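Local atomic coordinates of Low molecular weight phosphotyrosine phosphatase family protein (Streptococcus pyogenes, PDB entry 5GOT), a protein that probably removes phosphate from phosphotyrosine residues of proteins, as a low molecular weight protein tyrosine phosphatase. Residues G112-W117 with F122-Q127. Residues are numbered along the deposited sequence; the frame is centred on the assembly and turned at random.
Sequences GVPDPW and FEETYQ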
ATOM      1  N   GLY A 112      11.368  -7.316  -0.916  1.00 39.31           N
ATOM      2  CA  GLY A 112      10.856  -6.096  -0.323  1.00 37.13           C
ATOM      3  C   GLY A 112      11.017  -4.899  -1.246  1.00 29.86           C
ATOM      4  O   GLY A 112      11.535  -4.990  -2.359  1.00 31.40           O
ATOM      5  N   VAL A 113      10.529  -3.768  -0.760  1.00 32.83           N
ATOM      6  CA  VAL A 113      10.653  -2.488  -1.451  1.00 29.12           C
ATOM      7  C   VAL A 113      11.656  -1.642  -0.675  1.00 25.62           C
ATOM      8  O   VAL A 113      11.433  -1.372   0.513  1.00 26.23           O
ATOM      9  CB  VAL A 113       9.295  -1.781  -1.565  1.00 26.43           C
ATOM     10  CG1 VAL A 113       9.457  -0.440  -2.224  1.00 26.07           C
ATOM     11  CG2 VAL A 113       8.328  -2.637  -2.363  1.00 22.10           C
ATOM     12  N   PRO A 114      12.774  -1.241  -1.278  1.00 28.91           N
ATOM     13  CA  PRO A 114      13.738  -0.394  -0.565  1.00 27.18           C
ATOM     14  C   PRO A 114      13.049   0.839   0.007  1.00 25.88           C
ATOM     15  O   PRO A 114      12.146   1.411  -0.604  1.00 25.36           O
ATOM     16  CB  PRO A 114      14.761  -0.028  -1.645  1.00 25.65           C
ATOM     17  CG  PRO A 114      14.647  -1.135  -2.652  1.00 31.68           C
ATOM     18  CD  PRO A 114      13.199  -1.527  -2.658  1.00 29.09           C
ATOM     19  N   ASP A 115      13.445   1.197   1.211  1.00 24.13           N
ATOM     20  CA  ASP A 115      12.837   2.265   1.982  1.00 22.84           C
ATOM     21  C   ASP A 115      13.435   3.596   1.542  1.00 22.62           C
ATOM     22  O   ASP A 115      14.604   3.882   1.841  1.00 25.00           O
ATOM     23  CB  ASP A 115      13.063   2.010   3.473  1.00 22.66           C
ATOM     24  CG  ASP A 115      12.300   2.972   4.355  1.00 24.63           C
ATOM     25  OD1 ASP A 115      11.653   3.902   3.828  1.00 22.49           O
ATOM     26  OD2 ASP A 115      12.361   2.803   5.589  1.00 27.56           O
ATOM     27  N   PRO A 116      12.679   4.440   0.832  1.00 22.35           N
ATOM     28  CA  PRO A 116      13.254   5.708   0.365  1.00 21.97           C
ATOM     29  C   PRO A 116      13.410   6.732   1.471  1.00 23.65           C
ATOM     30  O   PRO A 116      13.982   7.800   1.222  1.00 22.50           O
ATOM     31  CB  PRO A 116      12.240   6.183  -0.678  1.00 22.54           C
ATOM     32  CG  PRO A 116      10.930   5.714  -0.106  1.00 21.28           C
ATOM     33  CD  PRO A 116      11.237   4.353   0.530  1.00 22.52           C
ATOM     34  N   TRP A 117      12.904   6.448   2.673  1.00 22.70           N
ATOM     35  CA  TRP A 117      13.325   7.227   3.830  1.00 28.42           C
ATOM     36  C   TRP A 117      14.833   7.144   4.018  1.00 30.55           C
ATOM     37  O   TRP A 117      15.443   8.073   4.564  1.00 27.92           O
ATOM     38  CB  TRP A 117      12.599   6.758   5.096  1.00 28.56           C
ATOM     39  CG  TRP A 117      12.914   7.614   6.316  1.00 27.12           C
ATOM     40  CD1 TRP A 117      13.858   7.368   7.277  1.00 27.75           C
ATOM     41  CD2 TRP A 117      12.287   8.844   6.677  1.00 28.87           C
ATOM     42  NE1 TRP A 117      13.854   8.369   8.211  1.00 28.61           N
ATOM     43  CE2 TRP A 117      12.895   9.289   7.871  1.00 33.09           C
ATOM     44  CE3 TRP A 117      11.260   9.615   6.111  1.00 30.62           C
ATOM     45  CZ2 TRP A 117      12.508  10.469   8.512  1.00 32.03           C
ATOM     46  CZ3 TRP A 117      10.879  10.782   6.749  1.00 31.14           C
ATOM     47  CH2 TRP A 117      11.506  11.201   7.934  1.00 33.04           C
ATOM     48  N   PHE A 122      13.132   7.729  -4.907  1.00 23.04           N
ATOM     49  CA  PHE A 122      11.707   7.481  -5.103  1.00 23.55           C
ATOM     50  C   PHE A 122      11.395   6.966  -6.503  1.00 25.02           C
ATOM     51  O   PHE A 122      10.308   6.422  -6.719  1.00 23.81           O
ATOM     52  CB  PHE A 122      10.906   8.746  -4.808  1.00 23.93           C
ATOM     53  CG  PHE A 122      10.875   9.092  -3.350  1.00 25.25           C
ATOM     54  CD1 PHE A 122      11.936   9.764  -2.766  1.00 21.54           C
ATOM     55  CD2 PHE A 122       9.803   8.705  -2.556  1.00 22.20           C
ATOM     56  CE1 PHE A 122      11.911  10.075  -1.411  1.00 25.79           C
ATOM     57  CE2 PHE A 122       9.776   9.007  -1.203  1.00 23.16           C
ATOM     58  CZ  PHE A 122      10.836   9.687  -0.631  1.00 22.82           C
ATOM     59  N   GLU A 123      12.321   7.123  -7.449  1.00 21.67           N
ATOM     60  CA  GLU A 123      12.167   6.499  -8.759  1.00 24.67           C
ATOM     61  C   GLU A 123      12.243   4.980  -8.656  1.00 22.55           C
ATOM     62  O   GLU A 123      11.388   4.272  -9.200  1.00 24.18           O
ATOM     63  CB  GLU A 123      13.237   7.028  -9.712  1.00 25.06           C
ATOM     64  CG  GLU A 123      13.359   6.245 -11.010  1.00 28.25           C
ATOM     65  CD  GLU A 123      12.163   6.414 -11.916  1.00 28.46           C
ATOM     66  OE1 GLU A 123      11.362   7.338 -11.682  1.00 26.96           O
ATOM     67  OE2 GLU A 123      12.027   5.622 -12.871  1.00 30.58           O
ATOM     68  N   GLU A 124      13.271   4.463  -7.976  1.00 23.21           N
ATOM     69  CA  GLU A 124      13.350   3.029  -7.699  1.00 26.26           C
ATOM     70  C   GLU A 124      12.092   2.542  -6.994  1.00 27.78           C
ATOM     71  O   GLU A 124      11.542   1.488  -7.338  1.00 24.73           O
ATOM     72  CB  GLU A 124      14.587   2.708  -6.853  1.00 26.11           C
ATOM     73  CG  GLU A 124      14.699   1.209  -6.453  1.00 32.08           C
ATOM     74  CD  GLU A 124      15.971   0.866  -5.658  1.00 35.92           C
ATOM     75  OE1 GLU A 124      16.316   1.587  -4.688  1.00 35.94           O
ATOM     76  OE2 GLU A 124      16.632  -0.138  -6.003  1.00 46.79           O
ATOM     77  N   THR A 125      11.626   3.306  -5.998  1.00 24.34           N
ATOM     78  CA  THR A 125      10.410   2.952  -5.272  1.00 21.99           C
ATOM     79  C   THR A 125       9.227   2.854  -6.219  1.00 24.83           C
ATOM     80  O   THR A 125       8.450   1.889  -6.178  1.00 25.69           O
ATOM     81  CB  THR A 125      10.115   3.989  -4.176  1.00 23.29           C
ATOM     82  OG1 THR A 125      11.252   4.132  -3.318  1.00 22.70           O
ATOM     83  CG2 THR A 125       8.903   3.569  -3.343  1.00 20.54           C
ATOM     84  N   TYR A 126       9.070   3.856  -7.081  1.00 22.81           N
ATOM     85  CA  TYR A 126       7.938   3.856  -7.993  1.00 23.34           C
ATOM     86  C   TYR A 126       7.971   2.634  -8.897  1.00 23.17           C
ATOM     87  O   TYR A 126       6.959   1.945  -9.057  1.00 27.78           O
ATOM     88  CB  TYR A 126       7.918   5.141  -8.822  1.00 26.31           C
ATOM     89  CG  TYR A 126       6.883   5.086  -9.916  1.00 25.84           C
ATOM     90  CD1 TYR A 126       5.543   5.273  -9.634  1.00 24.90           C
ATOM     91  CD2 TYR A 126       7.248   4.814 -11.230  1.00 29.67           C
ATOM     92  CE1 TYR A 126       4.589   5.191 -10.626  1.00 29.54           C
ATOM     93  CE2 TYR A 126       6.293   4.737 -12.230  1.00 31.08           C
ATOM     94  CZ  TYR A 126       4.969   4.925 -11.916  1.00 28.13           C
ATOM     95  OH  TYR A 126       4.018   4.857 -12.903  1.00 35.11           O
ATOM     96  N   GLN A 127       9.131   2.345  -9.497  1.00 24.31           N
ATOM     97  CA  GLN A 127       9.208   1.218 -10.426  1.00 25.37           C
ATOM     98  C   GLN A 127       8.859  -0.094  -9.731  1.00 24.79           C
ATOM     99  O   GLN A 127       8.160  -0.939 -10.300  1.00 24.74           O
ATOM    100  CB  GLN A 127      10.599   1.129 -11.060  1.00 26.41           C
ATOM    101  CG  GLN A 127      11.034   2.358 -11.868  1.00 27.54           C
ATOM    102  CD  GLN A 127      10.102   2.669 -13.037  1.00 34.12           C
ATOM    103  OE1 GLN A 127       9.385   1.796 -13.537  1.00 33.30           O
ATOM    104  NE2 GLN A 127      10.112   3.922 -13.479  1.00 36.63           N
TER
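Pro116 lies over the ring of Phe122, joining the start of helix 122-140 to the loop with the Asp-Pro motif of the low molecular weight phosphatase fold. The aspartate of this motif, here Asp115, is the general acid in relatives. Pro116 CB sits 3.7 Å from the Phe122 ring centroid and only 10° off the ring normal, a CH-pi contact near the centre of the face. Pro116 CG lies toward one side of the ring, 3.7 Å from Phe122 CE2. Phe122 also packs on Thr51 and Ile54 of helix 49-57.

Thr125 packs against Pro116 on the buried side. Its OG1 is anti to the carbonyl carbon (chi1 -55°) and hydrogen-bonds to Asp121 O in the preceding turn. The same oxygen touches Pro116 CB at 3.5 Å. Thr125 CG2 meets Val113 CG1 less closely, at 4.2 Å.

The Pro114-Glu124 side is partly exposed. The extended Glu124 chain runs crosswise to Pro114, and its carboxylate end makes van der Waals contact, with Glu124 OE1 3.8 Å from Pro114 CB. No hydrogen bond joins the two segments. Within the loop, Asp115 is the N-cap of helix 116-119. In the capping hydrogen bond, Trp117 N donates to Asp115 OD1 at 3.1 Å from above the carboxylate plane, 53° out of it.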